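Local atomic coordinates of ribulose-bisphosphate carboxylase (Alicyclobacillus acidocaldarius subsp. acidocaldarius, PDB entry 4NAS), a protein that belongs to the large-chain family of ribulose-bisphosphate carboxylases, pairing an N-terminal domain with a TIM-barrel domain, and carries bound calcium. Residues Y213-T218 with R229-L234; S223-A228 with P258-P263; G343-L348 with W383-G388. All coordinates share one frame; numbering follows the deposited sequence.

Contact 1 (Y213-T218 with R229-L234)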
ATOM      1  N   TYR B 213     -12.921 -16.889 -18.047  1.00 22.78           N
ATOM      2  CA  TYR B 213     -11.841 -17.132 -17.098  1.00 26.14           C
ATOM      3  C   TYR B 213     -11.203 -15.812 -16.640  1.00 22.33           C
ATOM      4  O   TYR B 213     -10.795 -15.008 -17.456  1.00 23.21           O
ATOM      5  CB  TYR B 213     -10.825 -18.091 -17.730  1.00 19.20           C
ATOM      6  CG  TYR B 213      -9.552 -18.365 -16.936  1.00 21.12           C
ATOM      7  CD1 TYR B 213      -9.561 -18.503 -15.554  1.00 20.79           C
ATOM      8  CD2 TYR B 213      -8.344 -18.523 -17.596  1.00 23.92           C
ATOM      9  CE1 TYR B 213      -8.394 -18.750 -14.853  1.00 19.29           C
ATOM     10  CE2 TYR B 213      -7.191 -18.776 -16.921  1.00 28.35           C
ATOM     11  CZ  TYR B 213      -7.208 -18.888 -15.545  1.00 25.27           C
ATOM     12  OH  TYR B 213      -6.019 -19.154 -14.901  1.00 26.46           O
ATOM     13  N   ALA B 214     -11.160 -15.603 -15.320  1.00 22.63           N
ATOM     14  CA  ALA B 214     -10.425 -14.513 -14.699  1.00 18.26           C
ATOM     15  C   ALA B 214      -9.064 -15.004 -14.184  1.00 23.74           C
ATOM     16  O   ALA B 214      -8.964 -15.778 -13.206  1.00 19.88           O
ATOM     17  CB  ALA B 214     -11.220 -13.911 -13.565  1.00 19.26           C
ATOM     18  N   VAL B 215      -8.025 -14.539 -14.849  1.00 21.58           N
ATOM     19  CA  VAL B 215      -6.687 -15.056 -14.659  1.00 20.54           C
ATOM     20  C   VAL B 215      -5.895 -14.075 -13.811  1.00 19.18           C
ATOM     21  O   VAL B 215      -6.002 -12.862 -13.972  1.00 23.58           O
ATOM     22  CB  VAL B 215      -6.008 -15.318 -16.036  1.00 26.07           C
ATOM     23  CG1 VAL B 215      -5.982 -14.049 -16.899  1.00 18.38           C
ATOM     24  CG2 VAL B 215      -4.642 -15.932 -15.864  1.00 21.56           C
ATOM     25  N   ASN B 216      -5.148 -14.602 -12.857  1.00 20.57           N
ATOM     26  CA  ASN B 216      -4.330 -13.761 -11.998  1.00 21.90           C
ATOM     27  C   ASN B 216      -3.263 -12.987 -12.800  1.00 20.89           C
ATOM     28  O   ASN B 216      -2.467 -13.593 -13.515  1.00 22.27           O
ATOM     29  CB  ASN B 216      -3.698 -14.628 -10.904  1.00 18.21           C
ATOM     30  CG  ASN B 216      -3.383 -13.841  -9.628  1.00 28.57           C
ATOM     31  OD1 ASN B 216      -3.793 -12.688  -9.471  1.00 29.18           O
ATOM     32  ND2 ASN B 216      -2.649 -14.470  -8.713  1.00 28.09           N
ATOM     33  N   LEU B 217      -3.251 -11.654 -12.681  1.00 26.09           N
ATOM     34  CA  LEU B 217      -2.254 -10.809 -13.369  1.00 18.19           C
ATOM     35  C   LEU B 217      -1.031 -10.653 -12.491  1.00 20.96           C
ATOM     36  O   LEU B 217      -1.122 -10.111 -11.399  1.00 17.25           O
ATOM     37  CB  LEU B 217      -2.838  -9.432 -13.676  1.00 18.28           C
ATOM     38  CG  LEU B 217      -1.925  -8.472 -14.448  1.00 22.71           C
ATOM     39  CD1 LEU B 217      -1.403  -9.075 -15.770  1.00 21.41           C
ATOM     40  CD2 LEU B 217      -2.699  -7.207 -14.707  1.00 25.29           C
ATOM     41  N   THR B 218       0.104 -11.184 -12.932  1.00 18.85           N
ATOM     42  CA  THR B 218       1.254 -11.314 -12.046  1.00 26.31           C
ATOM     43  C   THR B 218       2.574 -11.051 -12.759  1.00 30.58           C
ATOM     44  O   THR B 218       2.630 -11.003 -13.991  1.00 26.30           O
ATOM     45  CB  THR B 218       1.346 -12.742 -11.474  1.00 27.47           C
ATOM     46  OG1 THR B 218       1.622 -13.663 -12.534  1.00 23.94           O
ATOM     47  CG2 THR B 218       0.063 -13.138 -10.804  1.00 19.29           C
ATOM     48  N   ARG B 229      -2.067  -7.052 -21.798  1.00 28.73           N
ATOM     49  CA  ARG B 229      -2.467  -6.935 -23.197  1.00 35.22           C
ATOM     50  C   ARG B 229      -2.476  -8.302 -23.865  1.00 31.42           C
ATOM     51  O   ARG B 229      -3.385  -8.616 -24.640  1.00 31.34           O
ATOM     52  CB  ARG B 229      -1.510  -6.024 -23.970  1.00 30.64           C
ATOM     53  CG  ARG B 229      -1.516  -4.558 -23.577  1.00 41.38           C
ATOM     54  CD  ARG B 229      -0.627  -3.781 -24.549  1.00 54.72           C
ATOM     55  NE  ARG B 229      -0.374  -2.402 -24.140  1.00 56.94           N
ATOM     56  CZ  ARG B 229       0.831  -1.923 -23.855  1.00 57.06           C
ATOM     57  NH1 ARG B 229       0.977  -0.650 -23.495  1.00 51.40           N
ATOM     58  NH2 ARG B 229       1.891  -2.718 -23.934  1.00 57.48           N
ATOM     59  N   ARG B 230      -1.447  -9.104 -23.589  1.00 32.12           N
ATOM     60  CA  ARG B 230      -1.338 -10.422 -24.201  1.00 34.94           C
ATOM     61  C   ARG B 230      -2.483 -11.284 -23.724  1.00 32.99           C
ATOM     62  O   ARG B 230      -3.100 -11.990 -24.526  1.00 27.93           O
ATOM     63  CB  ARG B 230      -0.012 -11.101 -23.859  1.00 38.90           C
ATOM     64  CG  ARG B 230       1.224 -10.437 -24.441  1.00 49.43           C
ATOM     65  CD  ARG B 230       2.428 -11.364 -24.340  1.00 58.33           C
ATOM     66  NE  ARG B 230       2.597 -11.918 -22.994  1.00 61.64           N
ATOM     67  CZ  ARG B 230       3.481 -11.474 -22.101  1.00 64.90           C
ATOM     68  NH1 ARG B 230       3.564 -12.047 -20.902  1.00 65.75           N
ATOM     69  NH2 ARG B 230       4.288 -10.462 -22.406  1.00 61.99           N
ATOM     70  N   LEU B 231      -2.767 -11.210 -22.419  1.00 28.58           N
ATOM     71  CA  LEU B 231      -3.779 -12.060 -21.805  1.00 31.59           C
ATOM     72  C   LEU B 231      -5.152 -11.748 -22.368  1.00 23.23           C
ATOM     73  O   LEU B 231      -5.957 -12.654 -22.590  1.00 25.46           O
ATOM     74  CB  LEU B 231      -3.763 -11.954 -20.259  1.00 24.59           C
ATOM     75  CG  LEU B 231      -2.493 -12.488 -19.586  1.00 23.85           C
ATOM     76  CD1 LEU B 231      -2.470 -12.276 -18.078  1.00 20.47           C
ATOM     77  CD2 LEU B 231      -2.279 -13.967 -19.916  1.00 22.76           C
ATOM     78  N   ALA B 232      -5.407 -10.470 -22.621  1.00 25.35           N
ATOM     79  CA  ALA B 232      -6.643 -10.038 -23.287  1.00 25.40           C
ATOM     80  C   ALA B 232      -6.721 -10.612 -24.701  1.00 33.03           C
ATOM     81  O   ALA B 232      -7.718 -11.225 -25.087  1.00 32.18           O
ATOM     82  CB  ALA B 232      -6.705  -8.517 -23.345  1.00 25.06           C
ATOM     83  N   GLU B 233      -5.657 -10.400 -25.462  1.00 34.21           N
ATOM     84  CA  GLU B 233      -5.550 -10.905 -26.832  1.00 40.75           C
ATOM     85  C   GLU B 233      -5.759 -12.420 -26.913  1.00 39.62           C
ATOM     86  O   GLU B 233      -6.283 -12.930 -27.895  1.00 42.59           O
ATOM     87  CB  GLU B 233      -4.190 -10.511 -27.419  1.00 41.91           C
ATOM     88  CG  GLU B 233      -4.040  -9.004 -27.649  1.00 50.04           C
ATOM     89  CD  GLU B 233      -2.590  -8.550 -27.803  1.00 56.42           C
ATOM     90  OE1 GLU B 233      -2.362  -7.339 -28.017  1.00 57.19           O
ATOM     91  OE2 GLU B 233      -1.677  -9.398 -27.702  1.00 60.40           O
ATOM     92  N   LEU B 234      -5.364 -13.131 -25.860  1.00 38.89           N
ATOM     93  CA  LEU B 234      -5.489 -14.587 -25.812  1.00 34.08           C
ATOM     94  C   LEU B 234      -6.877 -15.050 -25.398  1.00 33.87           C
ATOM     95  O   LEU B 234      -7.175 -16.251 -25.430  1.00 35.56           O
ATOM     96  CB  LEU B 234      -4.437 -15.180 -24.869  1.00 34.50           C
ATOM     97  CG  LEU B 234      -3.073 -15.404 -25.520  1.00 36.08           C
ATOM     98  CD1 LEU B 234      -2.020 -15.677 -24.457  1.00 38.91           C
ATOM     99  CD2 LEU B 234      -3.157 -16.544 -26.534  1.00 33.66           C
TER
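Leu231 sets one methyl, CD1, against two residues of segment 213-218. Its CD1 lies 4.1 Å from CG1 of Val215, and the same carbon is 4.1 Å from CD1 of Leu217, so a single branch serves both partners. The side chains run obliquely to one another, and the two residues of 213-218 differ in how they reach the helix. Val215 has its CB directed at residues 229-234, and CG1 occupies the position between backbone N and carbonyl carbon (chi1 57°). Leu217 starts out less directly and closes the gap with its far end.

Between them lies Asn216, whose CB points to the other side of the strand, where its ND2 hydrogen-bonds the carbonyl of Phe181. The backbones stay well apart, with the CA atoms of Val215 and Leu231 8.3 Å from each other. This is the packing of strand 214-216 against helix 221-233 in a beta-alpha-beta unit of the TIM barrel, completed by strand 238-242. Val215 also touches Arg192 of helix 189-207. All three touching residues are buried, and both side-chain contacts are methyl to methyl, which implies cohesion by van der Waals contact and exclusion of water, without the directional demands of polar pairing.

Contact 2 (S223-A228 with P258-P263)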
ATOM      1  N   SER B 223       6.535  -5.090 -16.837  1.00 25.45           N
ATOM      2  CA  SER B 223       6.045  -5.906 -17.944  1.00 33.97           C
ATOM      3  C   SER B 223       4.566  -6.236 -17.733  1.00 32.30           C
ATOM      4  O   SER B 223       3.955  -6.948 -18.523  1.00 27.19           O
ATOM      5  CB  SER B 223       6.892  -7.168 -18.104  1.00 33.51           C
ATOM      6  OG  SER B 223       6.692  -8.064 -17.026  1.00 39.32           O
ATOM      7  N   LEU B 224       3.995  -5.669 -16.676  1.00 31.11           N
ATOM      8  CA  LEU B 224       2.604  -5.917 -16.311  1.00 33.67           C
ATOM      9  C   LEU B 224       1.596  -5.489 -17.386  1.00 27.07           C
ATOM     10  O   LEU B 224       0.654  -6.217 -17.694  1.00 29.48           O
ATOM     11  CB  LEU B 224       2.282  -5.219 -14.988  1.00 26.76           C
ATOM     12  CG  LEU B 224       1.160  -5.838 -14.159  1.00 30.13           C
ATOM     13  CD1 LEU B 224       1.479  -7.282 -13.833  1.00 20.76           C
ATOM     14  CD2 LEU B 224       0.959  -5.038 -12.879  1.00 26.26           C
ATOM     15  N   ARG B 225       1.790  -4.309 -17.954  1.00 26.14           N
ATOM     16  CA  ARG B 225       0.829  -3.798 -18.925  1.00 28.47           C
ATOM     17  C   ARG B 225       0.904  -4.609 -20.232  1.00 29.90           C
ATOM     18  O   ARG B 225      -0.126  -4.952 -20.842  1.00 27.07           O
ATOM     19  CB  ARG B 225       1.026  -2.288 -19.144  1.00 31.85           C
ATOM     20  CG  ARG B 225      -0.266  -1.515 -19.438  1.00 34.69           C
ATOM     21  CD  ARG B 225      -0.077  -0.006 -19.298  1.00 43.46           C
ATOM     22  NE  ARG B 225       0.987   0.478 -20.176  1.00 48.79           N
ATOM     23  CZ  ARG B 225       1.264   1.757 -20.399  1.00 49.33           C
ATOM     24  NH1 ARG B 225       0.554   2.709 -19.813  1.00 54.35           N
ATOM     25  NH2 ARG B 225       2.259   2.082 -21.211  1.00 49.69           N
ATOM     26  N   GLU B 226       2.116  -4.952 -20.650  1.00 30.70           N
ATOM     27  CA  GLU B 226       2.271  -5.827 -21.813  1.00 28.16           C
ATOM     28  C   GLU B 226       1.658  -7.212 -21.555  1.00 30.88           C
ATOM     29  O   GLU B 226       0.997  -7.771 -22.425  1.00 29.90           O
ATOM     30  CB  GLU B 226       3.744  -5.960 -22.208  1.00 37.78           C
ATOM     31  CG  GLU B 226       3.978  -6.817 -23.467  1.00 40.50           C
ATOM     32  CD  GLU B 226       3.313  -6.238 -24.723  1.00 49.98           C
ATOM     33  OE1 GLU B 226       3.157  -4.998 -24.805  1.00 52.84           O
ATOM     34  OE2 GLU B 226       2.947  -7.023 -25.633  1.00 50.90           O
ATOM     35  N   ARG B 227       1.852  -7.763 -20.359  1.00 29.55           N
ATOM     36  CA  ARG B 227       1.244  -9.054 -20.056  1.00 28.30           C
ATOM     37  C   ARG B 227      -0.289  -8.970 -20.060  1.00 24.91           C
ATOM     38  O   ARG B 227      -0.960  -9.863 -20.569  1.00 28.53           O
ATOM     39  CB  ARG B 227       1.752  -9.653 -18.735  1.00 24.77           C
ATOM     40  CG  ARG B 227       1.239 -11.093 -18.534  1.00 27.50           C
ATOM     41  CD  ARG B 227       1.878 -11.845 -17.363  1.00 27.05           C
ATOM     42  NE  ARG B 227       2.304 -13.203 -17.745  1.00 24.66           N
ATOM     43  CZ  ARG B 227       3.035 -13.990 -16.963  1.00 26.03           C
ATOM     44  NH1 ARG B 227       3.402 -13.565 -15.758  1.00 29.67           N
ATOM     45  NH2 ARG B 227       3.382 -15.199 -17.362  1.00 32.37           N
ATOM     46  N   ALA B 228      -0.832  -7.897 -19.493  1.00 22.70           N
ATOM     47  CA  ALA B 228      -2.280  -7.684 -19.474  1.00 22.74           C
ATOM     48  C   ALA B 228      -2.831  -7.666 -20.905  1.00 21.66           C
ATOM     49  O   ALA B 228      -3.925  -8.193 -21.190  1.00 21.78           O
ATOM     50  CB  ALA B 228      -2.598  -6.368 -18.786  1.00 21.81           C
ATOM     51  N   PRO B 258      -6.296   1.229 -23.766  1.00 29.40           N
ATOM     52  CA  PRO B 258      -7.292   0.660 -24.682  1.00 30.22           C
ATOM     53  C   PRO B 258      -6.952  -0.771 -25.083  1.00 34.04           C
ATOM     54  O   PRO B 258      -7.856  -1.602 -25.245  1.00 36.81           O
ATOM     55  CB  PRO B 258      -7.195   1.576 -25.902  1.00 38.70           C
ATOM     56  CG  PRO B 258      -6.729   2.878 -25.346  1.00 35.32           C
ATOM     57  CD  PRO B 258      -5.745   2.494 -24.282  1.00 33.78           C
ATOM     58  N   ASP B 259      -5.661  -1.062 -25.215  1.00 31.89           N
ATOM     59  CA  ASP B 259      -5.213  -2.408 -25.586  1.00 39.47           C
ATOM     60  C   ASP B 259      -5.394  -3.452 -24.482  1.00 35.22           C
ATOM     61  O   ASP B 259      -5.372  -4.655 -24.764  1.00 35.41           O
ATOM     62  CB  ASP B 259      -3.761  -2.397 -26.072  1.00 40.16           C
ATOM     63  CG  ASP B 259      -3.598  -1.698 -27.415  1.00 41.79           C
ATOM     64  OD1 ASP B 259      -4.583  -1.627 -28.184  1.00 36.96           O
ATOM     65  OD2 ASP B 259      -2.479  -1.220 -27.699  1.00 45.29           O
ATOM     66  N   VAL B 260      -5.552  -3.009 -23.235  1.00 29.51           N
ATOM     67  CA  VAL B 260      -5.951  -3.917 -22.157  1.00 34.65           C
ATOM     68  C   VAL B 260      -7.469  -4.037 -22.224  1.00 34.11           C
ATOM     69  O   VAL B 260      -8.220  -3.426 -21.451  1.00 26.84           O
ATOM     70  CB  VAL B 260      -5.450  -3.473 -20.760  1.00 30.90           C
ATOM     71  CG1 VAL B 260      -5.828  -4.499 -19.704  1.00 27.71           C
ATOM     72  CG2 VAL B 260      -3.944  -3.314 -20.785  1.00 28.36           C
ATOM     73  N   ASP B 261      -7.906  -4.844 -23.180  1.00 30.14           N
ATOM     74  CA  ASP B 261      -9.293  -4.853 -23.583  1.00 30.24           C
ATOM     75  C   ASP B 261     -10.040  -5.973 -22.881  1.00 30.32           C
ATOM     76  O   ASP B 261     -10.603  -6.862 -23.515  1.00 36.46           O
ATOM     77  CB  ASP B 261      -9.377  -4.998 -25.098  1.00 40.44           C
ATOM     78  CG  ASP B 261     -10.747  -4.698 -25.617  1.00 47.80           C
ATOM     79  OD1 ASP B 261     -11.334  -3.693 -25.154  1.00 55.49           O
ATOM     80  OD2 ASP B 261     -11.238  -5.474 -26.459  1.00 46.74           O
ATOM     81  N   VAL B 262     -10.039  -5.922 -21.561  1.00 25.29           N
ATOM     82  CA  VAL B 262     -10.590  -6.987 -20.757  1.00 22.29           C
ATOM     83  C   VAL B 262     -11.002  -6.398 -19.393  1.00 24.33           C
ATOM     84  O   VAL B 262     -10.344  -5.486 -18.889  1.00 27.26           O
ATOM     85  CB  VAL B 262      -9.507  -8.053 -20.570  1.00 28.18           C
ATOM     86  CG1 VAL B 262      -8.222  -7.402 -20.097  1.00 21.72           C
ATOM     87  CG2 VAL B 262      -9.943  -9.117 -19.599  1.00 25.98           C
ATOM     88  N   PRO B 263     -12.113  -6.886 -18.801  1.00 24.14           N
ATOM     89  CA  PRO B 263     -12.494  -6.327 -17.491  1.00 24.60           C
ATOM     90  C   PRO B 263     -11.470  -6.606 -16.397  1.00 23.61           C
ATOM     91  O   PRO B 263     -10.762  -7.621 -16.443  1.00 20.63           O
ATOM     92  CB  PRO B 263     -13.808  -7.049 -17.173  1.00 23.28           C
ATOM     93  CG  PRO B 263     -14.381  -7.405 -18.512  1.00 27.20           C
ATOM     94  CD  PRO B 263     -13.195  -7.704 -19.394  1.00 26.27           C
TER
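Val260 makes the main contact with Ala228 of helix 221-233, its CA only 5.9 Å from the CA of Ala228, just after Asp259, whose side chain packs on Arg229, one turn beyond Arg225. Both of its methyls straddle the alanine methyl: Val260 CG1 is 3.8 Å from Ala228 CB, while Val260 CG2 is 3.9 Å from the same carbon. With CG1 anti to the backbone N (chi1 -177°), the fork of the valine is turned to the helix. CG2 also comes within 4.2 Å of Arg225 O and 4.3 Å of Arg225 CG, so the aliphatic base of that arginine borders the contact.

Val260 and Asp261 are successive centres of inverse gamma turns, marked by weak bonds from Asp261 N to Asp259 O (3.0 Å) and from Val262 N to Val260 O (3.1 Å). At these bends the Val260 CB is directed at the helix, while the end of the Asp261 side chain leads away. The carbonyl of Val260 accepts from Lys127 NZ, and that of Asp261 from Arg136 NH1. Val262 then directs its CB back to the helix and packs on Ala232, before Pro263 leads into strand 264-267. The loop thus joins helix 248-256 to strand 264-267 within the barrel, and Val260, Val262 and Ala228 all touch Leu239 of strand 238-242, the strand that follows helix 221-233 in the chain.

Contact 3 (G343-L348 with W383-G388)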
ATOM      1  N   GLY B 343     -29.044 -20.719  -0.483  1.00 29.06           N
ATOM      2  CA  GLY B 343     -30.076 -20.312   0.452  1.00 27.48           C
ATOM      3  C   GLY B 343     -30.042 -18.819   0.729  1.00 38.76           C
ATOM      4  O   GLY B 343     -31.037 -18.228   1.148  1.00 39.31           O
ATOM      5  N   LEU B 344     -28.895 -18.201   0.485  1.00 28.63           N
ATOM      6  CA  LEU B 344     -28.748 -16.774   0.742  1.00 31.16           C
ATOM      7  C   LEU B 344     -29.151 -15.938  -0.466  1.00 31.26           C
ATOM      8  O   LEU B 344     -29.334 -14.732  -0.333  1.00 30.73           O
ATOM      9  CB  LEU B 344     -27.321 -16.432   1.196  1.00 26.65           C
ATOM     10  CG  LEU B 344     -27.097 -15.058   1.855  1.00 33.68           C
ATOM     11  CD1 LEU B 344     -27.769 -14.979   3.238  1.00 34.77           C
ATOM     12  CD2 LEU B 344     -25.602 -14.646   1.930  1.00 23.08           C
ATOM     13  N   VAL B 345     -29.294 -16.574  -1.631  1.00 23.84           N
ATOM     14  CA  VAL B 345     -29.630 -15.854  -2.866  1.00 23.42           C
ATOM     15  C   VAL B 345     -30.790 -14.841  -2.795  1.00 31.30           C
ATOM     16  O   VAL B 345     -30.648 -13.720  -3.286  1.00 34.49           O
ATOM     17  CB  VAL B 345     -29.745 -16.776  -4.108  1.00 23.30           C
ATOM     18  CG1 VAL B 345     -30.419 -16.053  -5.269  1.00 23.54           C
ATOM     19  CG2 VAL B 345     -28.366 -17.261  -4.534  1.00 22.04           C
ATOM     20  N   PRO B 346     -31.927 -15.217  -2.185  1.00 32.80           N
ATOM     21  CA  PRO B 346     -33.007 -14.229  -2.104  1.00 34.13           C
ATOM     22  C   PRO B 346     -32.643 -13.008  -1.259  1.00 30.74           C
ATOM     23  O   PRO B 346     -33.050 -11.902  -1.585  1.00 27.76           O
ATOM     24  CB  PRO B 346     -34.144 -15.005  -1.425  1.00 36.73           C
ATOM     25  CG  PRO B 346     -33.859 -16.434  -1.725  1.00 38.37           C
ATOM     26  CD  PRO B 346     -32.360 -16.534  -1.680  1.00 37.14           C
ATOM     27  N   ARG B 347     -31.914 -13.218  -0.168  1.00 33.47           N
ATOM     28  CA  ARG B 347     -31.446 -12.105   0.647  1.00 31.79           C
ATOM     29  C   ARG B 347     -30.498 -11.263  -0.173  1.00 33.52           C
ATOM     30  O   ARG B 347     -30.526 -10.028  -0.098  1.00 35.97           O
ATOM     31  CB  ARG B 347     -30.757 -12.598   1.926  1.00 33.88           C
ATOM     32  CG  ARG B 347     -30.123 -11.492   2.769  1.00 33.16           C
ATOM     33  CD  ARG B 347     -31.110 -10.350   3.095  1.00 35.32           C
ATOM     34  NE  ARG B 347     -32.003 -10.687   4.201  1.00 38.69           N
ATOM     35  CZ  ARG B 347     -31.672 -10.553   5.482  1.00 41.99           C
ATOM     36  NH1 ARG B 347     -32.534 -10.891   6.426  1.00 40.51           N
ATOM     37  NH2 ARG B 347     -30.468 -10.085   5.816  1.00 42.39           N
ATOM     38  N   LEU B 348     -29.655 -11.922  -0.958  1.00 27.39           N
ATOM     39  CA  LEU B 348     -28.714 -11.186  -1.800  1.00 31.39           C
ATOM     40  C   LEU B 348     -29.418 -10.342  -2.863  1.00 30.74           C
ATOM     41  O   LEU B 348     -28.967  -9.246  -3.177  1.00 27.45           O
ATOM     42  CB  LEU B 348     -27.650 -12.114  -2.397  1.00 28.44           C
ATOM     43  CG  LEU B 348     -26.652 -12.607  -1.338  1.00 28.03           C
ATOM     44  CD1 LEU B 348     -25.780 -13.757  -1.856  1.00 21.15           C
ATOM     45  CD2 LEU B 348     -25.777 -11.442  -0.819  1.00 21.38           C
ATOM     46  N   TRP B 383     -33.612 -19.051 -10.437  1.00 36.22           N
ATOM     47  CA  TRP B 383     -34.910 -19.393 -11.020  1.00 41.76           C
ATOM     48  C   TRP B 383     -36.060 -19.190 -10.032  1.00 35.37           C
ATOM     49  O   TRP B 383     -37.099 -18.628 -10.382  1.00 34.43           O
ATOM     50  CB  TRP B 383     -34.929 -20.831 -11.546  1.00 31.62           C
ATOM     51  CG  TRP B 383     -36.240 -21.178 -12.211  1.00 39.75           C
ATOM     52  CD1 TRP B 383     -36.540 -21.061 -13.536  1.00 39.77           C
ATOM     53  CD2 TRP B 383     -37.425 -21.670 -11.574  1.00 43.92           C
ATOM     54  NE1 TRP B 383     -37.834 -21.457 -13.768  1.00 41.21           N
ATOM     55  CE2 TRP B 383     -38.400 -21.838 -12.580  1.00 43.46           C
ATOM     56  CE3 TRP B 383     -37.755 -21.991 -10.253  1.00 44.13           C
ATOM     57  CZ2 TRP B 383     -39.684 -22.308 -12.307  1.00 45.93           C
ATOM     58  CZ3 TRP B 383     -39.029 -22.455  -9.984  1.00 46.54           C
ATOM     59  CH2 TRP B 383     -39.979 -22.608 -11.006  1.00 47.39           C
ATOM     60  N   ALA B 384     -35.863 -19.639  -8.801  1.00 35.23           N
ATOM     61  CA  ALA B 384     -36.933 -19.575  -7.817  1.00 39.74           C
ATOM     62  C   ALA B 384     -37.316 -18.122  -7.579  1.00 33.38           C
ATOM     63  O   ALA B 384     -38.499 -17.772  -7.590  1.00 43.99           O
ATOM     64  CB  ALA B 384     -36.523 -20.255  -6.510  1.00 39.68           C
ATOM     65  N   VAL B 385     -36.309 -17.283  -7.372  1.00 31.42           N
ATOM     66  CA  VAL B 385     -36.543 -15.856  -7.138  1.00 39.95           C
ATOM     67  C   VAL B 385     -37.286 -15.195  -8.292  1.00 42.37           C
ATOM     68  O   VAL B 385     -38.261 -14.469  -8.080  1.00 44.99           O
ATOM     69  CB  VAL B 385     -35.236 -15.091  -6.917  1.00 31.73           C
ATOM     70  CG1 VAL B 385     -35.512 -13.588  -6.852  1.00 33.19           C
ATOM     71  CG2 VAL B 385     -34.555 -15.561  -5.652  1.00 33.51           C
ATOM     72  N   GLU B 386     -36.813 -15.449  -9.508  1.00 37.82           N
ATOM     73  CA  GLU B 386     -37.408 -14.871 -10.706  1.00 41.17           C
ATOM     74  C   GLU B 386     -38.875 -15.239 -10.840  1.00 44.55           C
ATOM     75  O   GLU B 386     -39.659 -14.479 -11.403  1.00 49.54           O
ATOM     76  CB  GLU B 386     -36.662 -15.333 -11.954  1.00 47.16           C
ATOM     77  CG  GLU B 386     -35.298 -14.683 -12.163  1.00 48.20           C
ATOM     78  CD  GLU B 386     -34.651 -15.130 -13.466  1.00 59.23           C
ATOM     79  OE1 GLU B 386     -35.281 -15.930 -14.196  1.00 64.21           O
ATOM     80  OE2 GLU B 386     -33.516 -14.690 -13.760  1.00 61.96           O
ATOM     81  N   HIS B 387     -39.245 -16.408 -10.329  1.00 43.42           N
ATOM     82  CA  HIS B 387     -40.623 -16.876 -10.462  1.00 47.08           C
ATOM     83  C   HIS B 387     -41.435 -16.786  -9.166  1.00 48.97           C
ATOM     84  O   HIS B 387     -42.551 -17.313  -9.082  1.00 52.13           O
ATOM     85  CB  HIS B 387     -40.662 -18.277 -11.075  1.00 50.56           C
ATOM     86  CG  HIS B 387     -40.150 -18.323 -12.484  1.00 49.00           C
ATOM     87  ND1 HIS B 387     -38.810 -18.428 -12.785  1.00 50.61           N
ATOM     88  CD2 HIS B 387     -40.797 -18.238 -13.669  1.00 47.93           C
ATOM     89  CE1 HIS B 387     -38.654 -18.425 -14.098  1.00 48.38           C
ATOM     90  NE2 HIS B 387     -39.845 -18.314 -14.657  1.00 47.98           N
ATOM     91  N   GLY B 388     -40.883 -16.091  -8.173  1.00 52.93           N
ATOM     92  CA  GLY B 388     -41.587 -15.853  -6.925  1.00 58.49           C
ATOM     93  C   GLY B 388     -41.812 -17.119  -6.121  1.00 62.31           C
ATOM     94  O   GLY B 388     -42.635 -17.152  -5.208  1.00 70.04           O
TER
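Trp383 O is gripped by two donors of His387 at the C-terminal end of helix 371-386, where a Schellman motif closes the helix with Gly388 as its C-prime residue. His387 N donates to this carbonyl oxygen over 3.1 Å, and His387 ND1 donates to it over 3.0 Å with an N-H...O angle of 161°. The two approach from opposite faces of the carbonyl plane. The oxygen lies in the imidazole plane, so the ring bond restrains the rotation of the imidazole; ND1 also sits 3.3 Å above the Trp383 ring plane, displaced toward its rim. Gly388 takes the positive phi of the motif (67°), and its N bonds to Val385 O.

Elsewhere on this last turn, Val385 faces helix 345-352 in the catalytic domain. Its CB points at that helix, and CG2, anti to the carbonyl carbon and beside the backbone N, is the methyl that touches. This packing is partly buried and wholly apolar. Val345 also reaches Phe378 and Ala381 on earlier turns of helix 371-386, while Pro346 meets Leu391 of helix 391-394. CG2 of Val385 rests 4.2 Å from Val345 CG1 and 4.1 Å from the proline ring carbon Pro346 CG.

Contacts 1 and 2 share helix 221-233 and lie with their centres 7 Å apart; contact 3 is a separate site, its centre 33 Å from that of contact 1 and 36 Å from that of contact 2. The first two are buried, one joining the helix to its preceding strand and the other to a later loop, and they touch through Leu217 on Leu224 and Ala232 on Val262. Contact 3 is helix on helix, only partly buried. Aliphatic packing crosses all three, but the polar setting differs: salt bridges of Arg227, Arg229 and Arg230 flank the shared helix, whereas contact 3 adjoins a helix end closed by a Schellman motif, where a histidine side chain bonds back to a backbone carbonyl.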